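Long-range contacts in leucyl-tRNA synthetase subunit alpha (Aquifex aeolicus, PDB 3O0A), which ligates leucine to its tRNA and, through the CP1 hydrolytic domain crystallised here, probably clears mischarged tRNA by hydrolysis: residues Ile8-Glu13 against Val111-Pro116; Val50-Val56 against Ala117-Pro123; Glu178-Thr182 against Leu192-Thr196. All blocks are in the same frame, centred on the assembly; numbering follows the deposited sequence.

Interaction 1 (Ile8-Glu13 against Val111-Pro116); sequences IRFYVE and VYATNP
Tyr11 and Thr114 form a single antiparallel hydrogen-bonded pair where the short strands 8-13 and 111-114 run at 135° to each other. It is the only beta bridge between these segments; side chains extend the meeting of the antiparallel sheet of 6-13 with the mixed sheet of 106-114. Thr114 N gives a good bond to Tyr11 O (2.7 Å, N-H...O 164°); the return bond from Tyr11 N to Thr114 O is weak at 3.4 Å.

CH-pi contacts come next. Pro116 CD sits over the centre of the Phe10 ring, 3.9 Å from its centroid, while Asn115 lies alongside that ring. Thr114 CB stands over a face of the Tyr11 ring, 4.1 Å from the centroid, because CG of Tyr11 is wedged between backbone N and carbonyl carbon (chi1 52°), folding the ring back over the partner strand.

Apolar contacts flank the bridge: Ile8 CG2 meets Pro116 CG at 3.6 Å, and Val12 CG2 meets Val111 CG2 at 4.1 Å.

The polar end belongs to Glu13. Thr114 OG1 donates to Glu13 OE2 at 2.6 Å, from above the carboxylate plane, and a water joins Glu13 N, Tyr112 O and Thr114 OG1. Lys121 forms a salt bridge with the same OE2, so hydroxyl and ammonium together are likely to favour the ionised carboxylate.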
loop_
_atom_site.group_PDB
_atom_site.type_symbol
_atom_site.label_atom_id
_atom_site.label_comp_id
_atom_site.label_asym_id
_atom_site.label_seq_id
_atom_site.Cartn_x
_atom_site.Cartn_y
_atom_site.Cartn_z
ATOM N N ILE A 8 7.334 -5.067 4.625
ATOM C CA ILE A 8 7.012 -3.940 5.496
ATOM C C ILE A 8 5.602 -4.142 6.032
ATOM O O ILE A 8 4.682 -4.454 5.266
ATOM C CB ILE A 8 7.139 -2.595 4.773
ATOM C CG1 ILE A 8 8.581 -2.416 4.271
ATOM C CG2 ILE A 8 6.733 -1.427 5.721
ATOM C CD1 ILE A 8 8.854 -1.123 3.513
ATOM N N ARG A 9 5.462 -4.003 7.347
ATOM C CA ARG A 9 4.189 -4.246 8.021
ATOM C C ARG A 9 3.389 -2.951 8.150
ATOM O O ARG A 9 3.542 -2.204 9.114
ATOM C CB ARG A 9 4.400 -4.914 9.395
ATOM C CG ARG A 9 5.239 -6.189 9.328
ATOM C CD ARG A 9 4.952 -7.120 10.488
ATOM N NE ARG A 9 3.558 -7.593 10.490
ATOM C CZ ARG A 9 3.164 -8.853 10.292
ATOM N NH1 ARG A 9 4.043 -9.814 10.033
ATOM N NH2 ARG A 9 1.867 -9.157 10.343
ATOM N N PHE A 10 2.568 -2.660 7.146
ATOM C CA PHE A 10 1.545 -1.627 7.309
ATOM C C PHE A 10 0.462 -2.194 8.228
ATOM O O PHE A 10 0.388 -3.406 8.415
ATOM C CB PHE A 10 0.980 -1.218 5.942
ATOM C CG PHE A 10 1.928 -0.364 5.146
ATOM C CD1 PHE A 10 3.083 -0.915 4.579
ATOM C CD2 PHE A 10 1.686 1.000 4.993
ATOM C CE1 PHE A 10 3.978 -0.113 3.855
ATOM C CE2 PHE A 10 2.573 1.803 4.271
ATOM C CZ PHE A 10 3.721 1.235 3.693
ATOM N N TYR A 11 -0.360 -1.328 8.813
ATOM C CA TYR A 11 -1.460 -1.825 9.635
ATOM C C TYR A 11 -2.610 -0.852 9.701
ATOM O O TYR A 11 -2.417 0.359 9.722
ATOM C CB TYR A 11 -0.977 -2.178 11.056
ATOM C CG TYR A 11 -0.207 -1.078 11.758
ATOM C CD1 TYR A 11 1.184 -0.985 11.630
ATOM C CD2 TYR A 11 -0.862 -0.124 12.547
ATOM C CE1 TYR A 11 1.914 0.020 12.272
ATOM C CE2 TYR A 11 -0.133 0.910 13.201
ATOM C CZ TYR A 11 1.251 0.968 13.050
ATOM O OH TYR A 11 1.989 1.958 13.673
ATOM N N VAL A 12 -3.815 -1.398 9.743
ATOM C CA VAL A 12 -4.998 -0.591 10.000
ATOM C C VAL A 12 -5.229 -0.589 11.502
ATOM O O VAL A 12 -5.435 -1.649 12.110
ATOM C CB VAL A 12 -6.231 -1.144 9.256
ATOM C CG1 VAL A 12 -7.463 -0.346 9.608
ATOM C CG2 VAL A 12 -5.999 -1.141 7.746
ATOM N N GLU A 13 -5.160 0.603 12.096
ATOM C CA GLU A 13 -5.478 0.766 13.512
ATOM C C GLU A 13 -6.982 0.695 13.720
ATOM O O GLU A 13 -7.748 1.335 12.988
ATOM C CB GLU A 13 -4.970 2.108 14.018
ATOM C CG GLU A 13 -3.461 2.246 13.977
ATOM C CD GLU A 13 -3.025 3.638 14.370
ATOM O OE1 GLU A 13 -3.672 4.220 15.266
ATOM O OE2 GLU A 13 -2.076 4.170 13.755
ATOM N N VAL A 111 -10.850 1.995 4.441
ATOM C CA VAL A 111 -9.996 2.032 5.629
ATOM C C VAL A 111 -8.679 2.703 5.283
ATOM O O VAL A 111 -8.311 2.784 4.107
ATOM C CB VAL A 111 -9.724 0.614 6.206
ATOM C CG1 VAL A 111 -11.051 -0.021 6.692
ATOM C CG2 VAL A 111 -9.031 -0.299 5.172
ATOM N N TYR A 112 -7.981 3.158 6.319
ATOM C CA TYR A 112 -6.676 3.789 6.161
ATOM C C TYR A 112 -5.624 3.018 6.944
ATOM O O TYR A 112 -5.794 2.723 8.139
ATOM C CB TYR A 112 -6.743 5.236 6.637
ATOM C CG TYR A 112 -7.700 6.061 5.815
ATOM C CD1 TYR A 112 -9.074 6.033 6.066
ATOM C CD2 TYR A 112 -7.233 6.849 4.767
ATOM C CE1 TYR A 112 -9.962 6.787 5.285
ATOM C CE2 TYR A 112 -8.101 7.610 4.004
ATOM C CZ TYR A 112 -9.454 7.568 4.257
ATOM O OH TYR A 112 -10.304 8.328 3.490
ATOM N N ALA A 113 -4.554 2.666 6.254
ATOM C CA ALA A 113 -3.451 1.954 6.878
ATOM C C ALA A 113 -2.456 2.979 7.409
ATOM O O ALA A 113 -2.197 4.001 6.773
ATOM C CB ALA A 113 -2.775 1.065 5.851
ATOM N N THR A 114 -1.890 2.690 8.572
ATOM C CA THR A 114 -0.817 3.501 9.100
ATOM C C THR A 114 0.480 3.054 8.456
ATOM O O THR A 114 0.799 1.861 8.417
ATOM C CB THR A 114 -0.741 3.378 10.625
ATOM O OG1 THR A 114 -2.002 3.771 11.181
ATOM C CG2 THR A 114 0.376 4.258 11.184
ATOM N N ASN A 115 1.206 4.035 7.931
ATOM C CA ASN A 115 2.552 3.826 7.413
ATOM C C ASN A 115 3.519 3.763 8.603
ATOM O O ASN A 115 3.634 4.735 9.363
ATOM C CB ASN A 115 2.894 4.994 6.477
ATOM C CG ASN A 115 4.244 4.837 5.803
ATOM O OD1 ASN A 115 5.133 4.148 6.305
ATOM N ND2 ASN A 115 4.398 5.480 4.648
ATOM N N PRO A 116 4.210 2.622 8.784
ATOM C CA PRO A 116 5.087 2.443 9.957
ATOM C C PRO A 116 6.305 3.377 9.927
ATOM O O PRO A 116 6.939 3.580 10.960
ATOM C CB PRO A 116 5.528 0.976 9.839
ATOM C CG PRO A 116 5.443 0.682 8.388
ATOM C CD PRO A 116 4.229 1.440 7.906
HETATM O O HOH W 1 -4.629 3.025 10.538
#

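Interaction 2 (Val50-Val56 against Ala117-Pro123)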
loop_
_atom_site.group_PDB
_atom_site.type_symbol
_atom_site.label_atom_id
_atom_site.label_comp_id
_atom_site.label_asym_id
_atom_site.label_seq_id
_atom_site.Cartn_x
_atom_site.Cartn_y
_atom_site.Cartn_z
ATOM N N VAL A 50 9.596 4.194 1.127
ATOM C CA VAL A 50 8.473 3.914 2.038
ATOM C C VAL A 50 7.798 5.200 2.557
ATOM O O VAL A 50 6.581 5.235 2.769
ATOM C CB VAL A 50 8.893 2.972 3.205
ATOM C CG1 VAL A 50 9.874 3.670 4.141
ATOM C CG2 VAL A 50 7.631 2.455 3.989
ATOM N N PHE A 51 8.581 6.264 2.747
ATOM C CA PHE A 51 7.991 7.515 3.229
ATOM C C PHE A 51 7.084 8.145 2.175
ATOM O O PHE A 51 6.285 9.029 2.488
ATOM C CB PHE A 51 9.069 8.505 3.676
ATOM C CG PHE A 51 9.738 8.129 4.976
ATOM C CD1 PHE A 51 10.776 7.201 4.997
ATOM C CD2 PHE A 51 9.335 8.722 6.181
ATOM C CE1 PHE A 51 11.412 6.847 6.204
ATOM C CE2 PHE A 51 9.965 8.389 7.396
ATOM C CZ PHE A 51 11.006 7.442 7.409
ATOM N N GLY A 52 7.209 7.679 0.933
ATOM C CA GLY A 52 6.441 8.224 -0.186
ATOM C C GLY A 52 5.183 7.443 -0.493
ATOM O O GLY A 52 4.485 7.748 -1.458
ATOM N N ALA A 53 4.881 6.443 0.337
ATOM C CA ALA A 53 3.662 5.659 0.147
ATOM C C ALA A 53 2.451 6.524 0.462
ATOM O O ALA A 53 2.321 7.045 1.569
ATOM C CB ALA A 53 3.682 4.373 1.005
ATOM N N THR A 54 1.590 6.712 -0.534
ATOM C CA THR A 54 0.390 7.541 -0.343
ATOM C C THR A 54 -0.905 6.736 -0.402
ATOM O O THR A 54 -2.003 7.289 -0.201
ATOM C CB THR A 54 0.338 8.701 -1.353
ATOM O OG1 THR A 54 0.272 8.180 -2.683
ATOM C CG2 THR A 54 1.573 9.588 -1.219
ATOM N N PHE A 55 -0.773 5.445 -0.722
ATOM C CA PHE A 55 -1.876 4.491 -0.631
ATOM C C PHE A 55 -1.346 3.063 -0.680
ATOM O O PHE A 55 -0.163 2.842 -0.978
ATOM C CB PHE A 55 -2.969 4.753 -1.707
ATOM C CG PHE A 55 -2.493 4.682 -3.137
ATOM C CD1 PHE A 55 -1.780 5.736 -3.717
ATOM C CD2 PHE A 55 -2.848 3.599 -3.938
ATOM C CE1 PHE A 55 -1.381 5.681 -5.055
ATOM C CE2 PHE A 55 -2.454 3.535 -5.277
ATOM C CZ PHE A 55 -1.714 4.578 -5.834
ATOM N N VAL A 56 -2.216 2.118 -0.319
ATOM C CA VAL A 56 -1.916 0.698 -0.329
ATOM C C VAL A 56 -2.903 0.027 -1.269
ATOM O O VAL A 56 -4.077 0.403 -1.290
ATOM C CB VAL A 56 -2.043 0.125 1.109
ATOM C CG1 VAL A 56 -1.965 -1.407 1.134
ATOM C CG2 VAL A 56 -0.964 0.738 2.013
ATOM N N ALA A 117 6.621 3.935 8.757
ATOM C CA ALA A 117 7.800 4.808 8.632
ATOM C C ALA A 117 7.547 6.201 9.215
ATOM O O ALA A 117 8.431 6.795 9.838
ATOM C CB ALA A 117 8.229 4.918 7.178
ATOM N N ASN A 118 6.338 6.716 9.013
ATOM C CA ASN A 118 6.032 8.109 9.345
ATOM C C ASN A 118 4.709 8.328 10.091
ATOM O O ASN A 118 4.385 9.467 10.451
ATOM C CB ASN A 118 6.087 8.981 8.081
ATOM C CG ASN A 118 5.105 8.526 7.017
ATOM O OD1 ASN A 118 4.141 7.819 7.314
ATOM N ND2 ASN A 118 5.343 8.932 5.771
ATOM N N GLY A 119 3.949 7.255 10.301
ATOM C CA GLY A 119 2.681 7.314 11.027
ATOM C C GLY A 119 1.508 7.929 10.273
ATOM O O GLY A 119 0.426 8.122 10.843
ATOM N N GLU A 120 1.711 8.236 8.996
ATOM C CA GLU A 120 0.651 8.801 8.162
ATOM C C GLU A 120 -0.381 7.738 7.855
ATOM O O GLU A 120 -0.043 6.563 7.717
ATOM C CB GLU A 120 1.213 9.389 6.872
ATOM C CG GLU A 120 2.044 10.633 7.123
ATOM C CD GLU A 120 2.699 11.196 5.885
ATOM O OE1 GLU A 120 2.501 10.663 4.768
ATOM O OE2 GLU A 120 3.424 12.200 6.048
ATOM N N LYS A 121 -1.642 8.161 7.806
ATOM C CA LYS A 121 -2.742 7.270 7.453
ATOM C C LYS A 121 -3.074 7.409 5.969
ATOM O O LYS A 121 -3.371 8.510 5.474
ATOM C CB LYS A 121 -3.948 7.554 8.347
ATOM C CG LYS A 121 -3.685 7.185 9.804
ATOM C CD LYS A 121 -4.811 7.630 10.711
ATOM C CE LYS A 121 -4.408 7.522 12.188
ATOM N NZ LYS A 121 -4.170 6.110 12.555
ATOM N N ILE A 122 -2.984 6.293 5.255
ATOM C CA ILE A 122 -3.100 6.280 3.801
ATOM C C ILE A 122 -4.188 5.282 3.365
ATOM O O ILE A 122 -4.317 4.219 3.970
ATOM C CB ILE A 122 -1.728 6.011 3.106
ATOM C CG1 ILE A 122 -1.125 4.671 3.533
ATOM C CG2 ILE A 122 -0.729 7.156 3.396
ATOM C CD1 ILE A 122 0.105 4.281 2.711
ATOM N N PRO A 123 -4.995 5.638 2.341
ATOM C CA PRO A 123 -6.153 4.812 1.986
ATOM C C PRO A 123 -5.787 3.461 1.371
ATOM O O PRO A 123 -4.808 3.353 0.623
ATOM C CB PRO A 123 -6.906 5.683 0.972
ATOM C CG PRO A 123 -5.844 6.526 0.358
ATOM C CD PRO A 123 -4.883 6.821 1.464
HETATM O O HOH W 2 3.201 8.347 3.694
#
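Ala117 CB rests on the centre of the Phe51 ring, 3.7 Å from the centroid and only 9° off the normal, and this CH-pi contact marks one end of the tightly packed part. Val50 CG1 reaches the same methyl, also at 3.7 Å, and Asn118 CB lies against the ring at CD2. Ile201 and Trp204 of helix 194-207 also touch Phe51. Cutting this side chain back to an alanine would probably leave the Ala117 methyl without its aromatic partner and open a gap between the 117-118 turn and that helix.

The other packed end centres on Ile122. Its CG1 branch is set between backbone N and carbonyl carbon (chi1 59°), which carries CD1 to Ala53 CB and to Val56 CG2, the latter at 3.8 Å. Beside it Val56 N donates to Pro123 O at 3.0 Å, nearly straight at 168°, joining the parallel neighbours 55-58 and 121-127 of the mixed sheet.

Between these ends the contact is looser and wetter. A water, rather than direct side-chain packing, spans the segments: it accepts from Asn118 ND2 (3.0 Å) and lies 2.6 Å from both Ala53 O and Glu120 OE1. Asn118 OD1 accepts from Glu120 N at 3.0 Å, an Asx turn that fixes the amide's rotation and presents ND2 to the water. Lys161 forms a salt bridge with Glu120 and bonds Phe51 O. Carbon contacts, with one backbone hydrogen bond at the strand end, thus hold the two ends, whereas the middle depends on a water and a charged pair, whose attraction probably favours an ionised Glu120.

Interaction 3 (Glu178-Thr182 against Leu192-Thr196); sequences EGKGT and LDSET
This is a small surface contact, shared between backbone and one serine hydroxyl, in which the loop leading into strand 182-183 is tied to the first turn of helix 194-207. It lies about 20 Å from the centre of the chain, measured between centres, and buries 265 Å² over both sides. The touching parts run in nearly opposite directions, and Thr182 and Asp193 form a single backbone bridge with their CA atoms 4.4 Å apart.

Two hydrogen bonds carry the contact, and both join Gly181 to Ser194. Gly181 N donates to Ser194 OG at 3.0 Å with an angle of 166°, while Ser194 N returns a bond to Gly181 O at 2.9 Å, more bent at 142°. The N-H and C=O of one glycine are thus gripped by a single serine. The first torsion of Ser194 sets its OG between backbone N and carbonyl carbon (chi1 51°), which brings the hydroxyl round to the same glycine that its amide reaches. CA-H...O contacts extend the pairing: Thr182 CA approaches Leu192 O at 3.2 Å, and Asp193 CA approaches Gly181 O.

Outside this Gly181-Ser194 pairing the side chains meet lightly. The extended Lys180 chain crosses the bent Glu195 at about a right angle, with Lys180 CG 3.7 Å from Glu195 OE2. The charged ends do not touch, Lys180 NZ being 4.9 Å from Glu195 OE2, so any attraction is at a distance; the salt-bridge partner of Glu195 is Lys198, about one turn on. Thr182 CG2 packs against Asp193 OD1.

Asp193 occupies the N-cap position without making a side-chain capping bond. The amide of Ser194, the first helical residue, is bonded to Gly181 O: a helix N-terminus paired with an adjoining extended loop.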
loop_
_atom_site.group_PDB
_atom_site.type_symbol
_atom_site.label_atom_id
_atom_site.label_comp_id
_atom_site.label_asym_id
_atom_site.label_seq_id
_atom_site.Cartn_x
_atom_site.Cartn_y
_atom_site.Cartn_z
ATOM N N GLU A 178 11.772 6.763 -11.555
ATOM C CA GLU A 178 12.057 5.433 -11.007
ATOM C C GLU A 178 13.530 5.168 -10.661
ATOM O O GLU A 178 13.861 4.087 -10.171
ATOM C CB GLU A 178 11.512 4.353 -11.940
ATOM C CG GLU A 178 10.021 4.527 -12.253
ATOM C CD GLU A 178 9.426 3.351 -13.004
ATOM O OE1 GLU A 178 10.073 2.854 -13.951
ATOM O OE2 GLU A 178 8.304 2.924 -12.648
ATOM N N GLY A 179 14.396 6.158 -10.891
ATOM C CA GLY A 179 15.840 5.997 -10.691
ATOM C C GLY A 179 16.352 6.312 -9.293
ATOM O O GLY A 179 15.582 6.384 -8.331
ATOM N N LYS A 180 17.665 6.507 -9.188
ATOM C CA LYS A 180 18.316 6.775 -7.905
ATOM C C LYS A 180 18.315 8.267 -7.570
ATOM O O LYS A 180 18.187 9.115 -8.453
ATOM C CB LYS A 180 19.753 6.222 -7.920
ATOM C CG LYS A 180 19.826 4.710 -8.166
ATOM C CD LYS A 180 21.254 4.182 -8.244
ATOM C CE LYS A 180 21.269 2.765 -8.820
ATOM N NZ LYS A 180 22.656 2.245 -9.015
ATOM N N GLY A 181 18.458 8.587 -6.287
ATOM C CA GLY A 181 18.524 9.976 -5.845
ATOM C C GLY A 181 18.907 10.113 -4.385
ATOM O O GLY A 181 19.515 9.213 -3.814
ATOM N N THR A 182 18.582 11.253 -3.789
ATOM C CA THR A 182 18.765 11.432 -2.354
ATOM C C THR A 182 17.399 11.621 -1.725
ATOM O O THR A 182 16.490 12.208 -2.329
ATOM C CB THR A 182 19.698 12.614 -1.981
ATOM O OG1 THR A 182 19.133 13.842 -2.441
ATOM C CG2 THR A 182 21.079 12.435 -2.600
ATOM N N LEU A 192 20.130 10.916 2.562
ATOM C CA LEU A 192 20.785 9.651 2.213
ATOM C C LEU A 192 20.608 9.342 0.736
ATOM O O LEU A 192 19.543 9.609 0.163
ATOM C CB LEU A 192 20.201 8.481 3.016
ATOM C CG LEU A 192 20.349 8.403 4.537
ATOM C CD1 LEU A 192 19.796 7.062 5.007
ATOM C CD2 LEU A 192 21.811 8.596 4.966
ATOM N N ASP A 193 21.650 8.770 0.134
ATOM C CA ASP A 193 21.546 8.182 -1.195
ATOM C C ASP A 193 20.566 7.034 -1.111
ATOM O O ASP A 193 20.550 6.283 -0.125
ATOM C CB ASP A 193 22.905 7.680 -1.696
ATOM C CG ASP A 193 23.961 8.773 -1.726
ATOM O OD1 ASP A 193 23.626 9.950 -2.010
ATOM O OD2 ASP A 193 25.143 8.453 -1.472
ATOM N N SER A 194 19.737 6.903 -2.138
ATOM C CA SER A 194 18.594 6.000 -2.059
ATOM C C SER A 194 18.998 4.533 -1.912
ATOM O O SER A 194 18.320 3.778 -1.214
ATOM C CB SER A 194 17.627 6.224 -3.230
ATOM O OG SER A 194 18.286 6.211 -4.490
ATOM N N GLU A 195 20.114 4.129 -2.521
ATOM C CA GLU A 195 20.581 2.742 -2.358
ATOM C C GLU A 195 20.960 2.434 -0.905
ATOM O O GLU A 195 20.546 1.406 -0.358
ATOM C CB GLU A 195 21.717 2.383 -3.330
ATOM C CG GLU A 195 21.318 2.376 -4.808
ATOM C CD GLU A 195 20.110 1.490 -5.107
ATOM O OE1 GLU A 195 20.150 0.279 -4.786
ATOM O OE2 GLU A 195 19.118 2.011 -5.664
ATOM N N THR A 196 21.705 3.342 -0.278
ATOM C CA THR A 196 22.038 3.233 1.148
ATOM C C THR A 196 20.775 3.213 2.015
ATOM O O THR A 196 20.677 2.445 2.984
ATOM C CB THR A 196 22.959 4.381 1.592
ATOM O OG1 THR A 196 24.158 4.360 0.805
ATOM C CG2 THR A 196 23.327 4.244 3.076
#

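Interactions 1 and 2 are continuous, their centres 8 Å apart, because 111-116 and 117-123 follow one another through the turn between adjacent strands of the mixed sheet. Ala113 N lies 2.8 Å from Ile122 O and Asn115 N 2.8 Å from Glu120 O, both probable hydrogen bonds. Ile122 also packs on Phe10, so the buried layers of the two contacts merge. Interaction 3 stands apart: its nearest atoms are about 8 Å from interaction 2 and about 12 Å from interaction 1. Helix 194-207 nevertheless connects the regions, starting in interaction 3 and reaching Val50 and Phe51 of interaction 2 farther along through Ile201.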